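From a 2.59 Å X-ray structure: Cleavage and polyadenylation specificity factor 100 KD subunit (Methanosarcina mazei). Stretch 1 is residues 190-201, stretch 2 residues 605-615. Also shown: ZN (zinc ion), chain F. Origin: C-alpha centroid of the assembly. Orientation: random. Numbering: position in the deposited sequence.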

# COMPACT_ATOMS: atom_id res chain seq x y z
N GLY B 190 3.62 -9.02 6.25
CA GLY B 190 4.14 -9.70 7.41
C GLY B 190 5.48 -10.29 7.03
O GLY B 190 5.71 -10.53 5.88
N GLY B 191 6.36 -10.53 7.99
CA GLY B 191 7.65 -11.13 7.71
C GLY B 191 8.79 -10.12 7.60
O GLY B 191 9.87 -10.44 7.09
N CYS B 192 8.55 -8.91 8.12
CA CYS B 192 9.52 -7.84 8.01
C CYS B 192 9.94 -7.39 9.39
O CYS B 192 9.12 -7.09 10.25
CB CYS B 192 8.95 -6.69 7.15
SG CYS B 192 8.74 -7.22 5.38
N LYS B 193 11.26 -7.38 9.59
CA LYS B 193 11.84 -7.06 10.90
C LYS B 193 11.34 -8.04 11.94
O LYS B 193 11.32 -7.75 13.13
CB LYS B 193 11.57 -5.61 11.30
CG LYS B 193 12.28 -4.58 10.44
CD LYS B 193 11.90 -3.18 10.88
CE LYS B 193 12.72 -2.06 10.24
NZ LYS B 193 12.41 -1.88 8.80
N GLU B 194 10.94 -9.22 11.47
CA GLU B 194 10.49 -10.33 12.32
C GLU B 194 10.72 -11.64 11.54
O GLU B 194 10.90 -11.66 10.34
CB GLU B 194 9.01 -10.18 12.73
CG GLU B 194 8.05 -10.22 11.54
CD GLU B 194 6.61 -9.71 11.82
OE1 GLU B 194 6.25 -9.25 12.95
OE2 GLU B 194 5.83 -9.79 10.85
N VAL B 195 10.77 -12.73 12.27
CA VAL B 195 10.64 -14.05 11.68
C VAL B 195 9.22 -14.40 11.92
O VAL B 195 8.71 -14.16 13.01
CB VAL B 195 11.53 -15.06 12.41
CG1 VAL B 195 11.17 -16.40 11.99
CG2 VAL B 195 13.01 -14.76 12.08
N GLY B 196 8.52 -14.93 10.95
CA GLY B 196 7.12 -15.23 11.16
C GLY B 196 6.21 -14.45 10.24
O GLY B 196 6.50 -13.33 9.89
N ARG B 197 5.11 -15.12 9.86
CA ARG B 197 4.01 -14.61 9.07
C ARG B 197 4.42 -13.85 7.81
O ARG B 197 3.83 -12.82 7.50
CB ARG B 197 3.03 -13.81 9.92
CG ARG B 197 3.64 -12.66 10.70
CD ARG B 197 2.59 -11.66 11.20
NE ARG B 197 3.25 -10.48 11.70
CZ ARG B 197 2.64 -9.46 12.26
NH1 ARG B 197 1.32 -9.44 12.39
NH2 ARG B 197 3.38 -8.44 12.72
N SER B 198 5.40 -14.39 7.11
CA SER B 198 5.78 -13.96 5.81
C SER B 198 4.56 -13.91 4.93
O SER B 198 3.72 -14.84 4.94
CB SER B 198 6.78 -14.94 5.20
OG SER B 198 8.11 -14.81 5.73
N CYS B 199 4.49 -12.82 4.15
CA CYS B 199 3.37 -12.57 3.25
C CYS B 199 3.66 -11.25 2.51
O CYS B 199 3.85 -10.22 3.15
CB CYS B 199 2.07 -12.46 4.04
SG CYS B 199 0.62 -12.25 2.99
N PHE B 200 3.76 -11.30 1.18
CA PHE B 200 4.18 -10.16 0.39
C PHE B 200 3.26 -10.00 -0.80
O PHE B 200 2.73 -10.96 -1.36
CB PHE B 200 5.63 -10.35 -0.08
CG PHE B 200 6.62 -10.31 1.02
CD1 PHE B 200 7.22 -9.08 1.40
CD2 PHE B 200 6.94 -11.44 1.72
CE1 PHE B 200 8.11 -9.02 2.45
CE2 PHE B 200 7.84 -11.38 2.81
CZ PHE B 200 8.43 -10.17 3.17
N LEU B 201 3.05 -8.77 -1.23
CA LEU B 201 2.22 -8.57 -2.43
C LEU B 201 3.09 -7.98 -3.49
O LEU B 201 3.69 -6.98 -3.25
CB LEU B 201 1.07 -7.65 -2.13
CG LEU B 201 0.05 -7.59 -3.25
CD1 LEU B 201 -0.76 -8.86 -3.25
CD2 LEU B 201 -0.84 -6.24 -3.14
N THR B 605 15.57 -6.65 2.48
CA THR B 605 15.75 -7.76 3.41
C THR B 605 14.52 -7.98 4.30
O THR B 605 13.78 -7.09 4.55
CB THR B 605 17.02 -7.56 4.23
OG1 THR B 605 16.91 -6.34 4.97
CG2 THR B 605 18.22 -7.50 3.34
N GLU B 606 14.33 -9.19 4.75
CA GLU B 606 13.17 -9.61 5.48
C GLU B 606 13.50 -10.91 6.21
O GLU B 606 14.61 -11.39 6.13
CB GLU B 606 11.96 -9.79 4.55
CG GLU B 606 12.21 -10.55 3.27
CD GLU B 606 11.83 -12.06 3.28
OE1 GLU B 606 10.88 -12.50 3.99
OE2 GLU B 606 12.49 -12.81 2.50
N HIS B 607 12.55 -11.43 6.98
CA HIS B 607 12.71 -12.74 7.65
C HIS B 607 13.99 -12.76 8.50
O HIS B 607 14.89 -13.54 8.28
CB HIS B 607 12.72 -13.82 6.62
CG HIS B 607 12.48 -15.18 7.16
ND1 HIS B 607 13.44 -15.88 7.84
CD2 HIS B 607 11.42 -16.02 7.03
CE1 HIS B 607 12.98 -17.09 8.14
NE2 HIS B 607 11.76 -17.20 7.65
N GLY B 608 14.02 -11.87 9.48
CA GLY B 608 15.04 -11.86 10.50
C GLY B 608 14.54 -11.00 11.63
O GLY B 608 13.56 -10.29 11.46
N ASP B 609 15.16 -11.06 12.80
CA ASP B 609 14.78 -10.10 13.81
C ASP B 609 15.26 -8.72 13.34
O ASP B 609 16.07 -8.63 12.43
CB ASP B 609 15.28 -10.50 15.19
CG ASP B 609 16.81 -10.58 15.30
OD1 ASP B 609 17.54 -9.70 14.75
OD2 ASP B 609 17.27 -11.52 16.01
N GLU B 610 14.72 -7.65 13.92
CA GLU B 610 14.97 -6.30 13.41
C GLU B 610 16.43 -6.02 13.11
O GLU B 610 16.76 -5.66 11.99
CB GLU B 610 14.45 -5.23 14.37
CG GLU B 610 14.46 -3.85 13.74
CD GLU B 610 13.84 -2.81 14.63
OE1 GLU B 610 13.71 -3.05 15.87
OE2 GLU B 610 13.50 -1.74 14.06
N LYS B 611 17.29 -6.17 14.11
CA LYS B 611 18.72 -5.91 13.92
C LYS B 611 19.29 -6.78 12.79
O LYS B 611 20.12 -6.36 12.04
CB LYS B 611 19.48 -6.17 15.23
CG LYS B 611 20.86 -5.53 15.27
CD LYS B 611 21.80 -6.16 16.33
CE LYS B 611 23.12 -5.33 16.49
NZ LYS B 611 23.42 -4.32 15.36
N ALA B 612 18.80 -7.99 12.64
CA ALA B 612 19.34 -8.86 11.59
C ALA B 612 19.09 -8.23 10.22
O ALA B 612 19.99 -8.18 9.41
CB ALA B 612 18.75 -10.33 11.70
N CYS B 613 17.86 -7.77 9.97
CA CYS B 613 17.50 -7.27 8.63
C CYS B 613 18.25 -6.01 8.32
O CYS B 613 18.76 -5.85 7.25
CB CYS B 613 16.00 -7.01 8.51
SG CYS B 613 14.93 -8.54 8.64
N VAL B 614 18.32 -5.12 9.29
CA VAL B 614 18.98 -3.83 9.11
C VAL B 614 20.50 -3.98 8.98
O VAL B 614 21.14 -3.28 8.17
CB VAL B 614 18.56 -2.87 10.30
CG1 VAL B 614 19.37 -1.58 10.32
CG2 VAL B 614 17.01 -2.60 10.23
N ASP B 615 21.08 -4.89 9.74
CA ASP B 615 22.53 -5.15 9.66
C ASP B 615 22.91 -5.71 8.30
O ASP B 615 23.83 -5.25 7.65
CB ASP B 615 22.94 -6.17 10.73
CG ASP B 615 24.44 -6.15 11.05
OD1 ASP B 615 25.30 -5.91 10.13
OD2 ASP B 615 24.74 -6.40 12.26
ZN ZN F . 10.86 -19.15 7.34
O HOH W 1 12.81 -6.54 7.08

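Three residues have the most surface covered in this contact: Lys 193, then His 607 and Glu 606. More than 400 residues of sequence separate the touching partners, yet the loop of stretch 1 lies close enough for backbone to meet backbone, with the CA atoms of Lys 193 and Glu 610 only 4.1 Å apart.

The hydrogen bond of His 607 to stretch 1 comes from its main chain. Its N donates a well-aligned hydrogen bond to Gly 191 O (2.9 Å, 162° at the hydrogen), and its CA makes a CA-H...O contact with Glu 194 O at 3.4 Å. The CA-to-CB bond points away from stretch 1, and the ring ends at the metal, NE2 binding the zinc ion at 2.2 Å beside three ligand atoms from elsewhere in the structure. Stretch 1 nevertheless borders that ring: Ser 198 OG sits at its edge, 3.8 Å from His 607 CD2, and Val 195 CG1 approaches His 607 CE1 obliquely at 4.3 Å. One residue thus joins the backbone contact to the metal site.

Lys 193 adopts left-handed backbone angles (59/24); its CA-to-CB bond points sideways, and the extended side chain passes Glu 610 and Val 614 of the helix. Its CD lies 3.8 Å from Glu 610 OE2 and its CE 4.3 Å from Val 614 CG2, so its methylenes, rather than a charge pair, make these contacts; NZ is hydrogen-bonded elsewhere in the structure. Its backbone is tied in through water 1, which accepts from Lys 193 N (3.1 Å) and donates to Thr 605 O (2.8 Å). The helix it runs along is capped by Asp 609, whose OD1 accepts from Ala 612 N at 3.0 Å.

Glu 606 covers its area by packing. Its CB is 3.4 Å from Gly 191 O, and its OE1 comes within 3.4 Å of Phe 200 CE2, oblique to the ring.

Proximity alone does not make a bond here. Glu 194 N and Gly 608 O are 2.8 Å apart, but the angle is poor; Gly 608 N gives Glu 194 O only a weak hydrogen bond, 3.2 Å and 123°. The Glu 194 side chain instead braces its own loop: OE2 accepts from Gly 191 N (3.0 Å) and forms a salt bridge with Arg 197 NE (2.8 Å). Gly 191 has backbone angles that call for glycine, and a CB there would clash with Ser 198 CA. The rule to read is a loop braced from within, presenting a carbonyl to its partner.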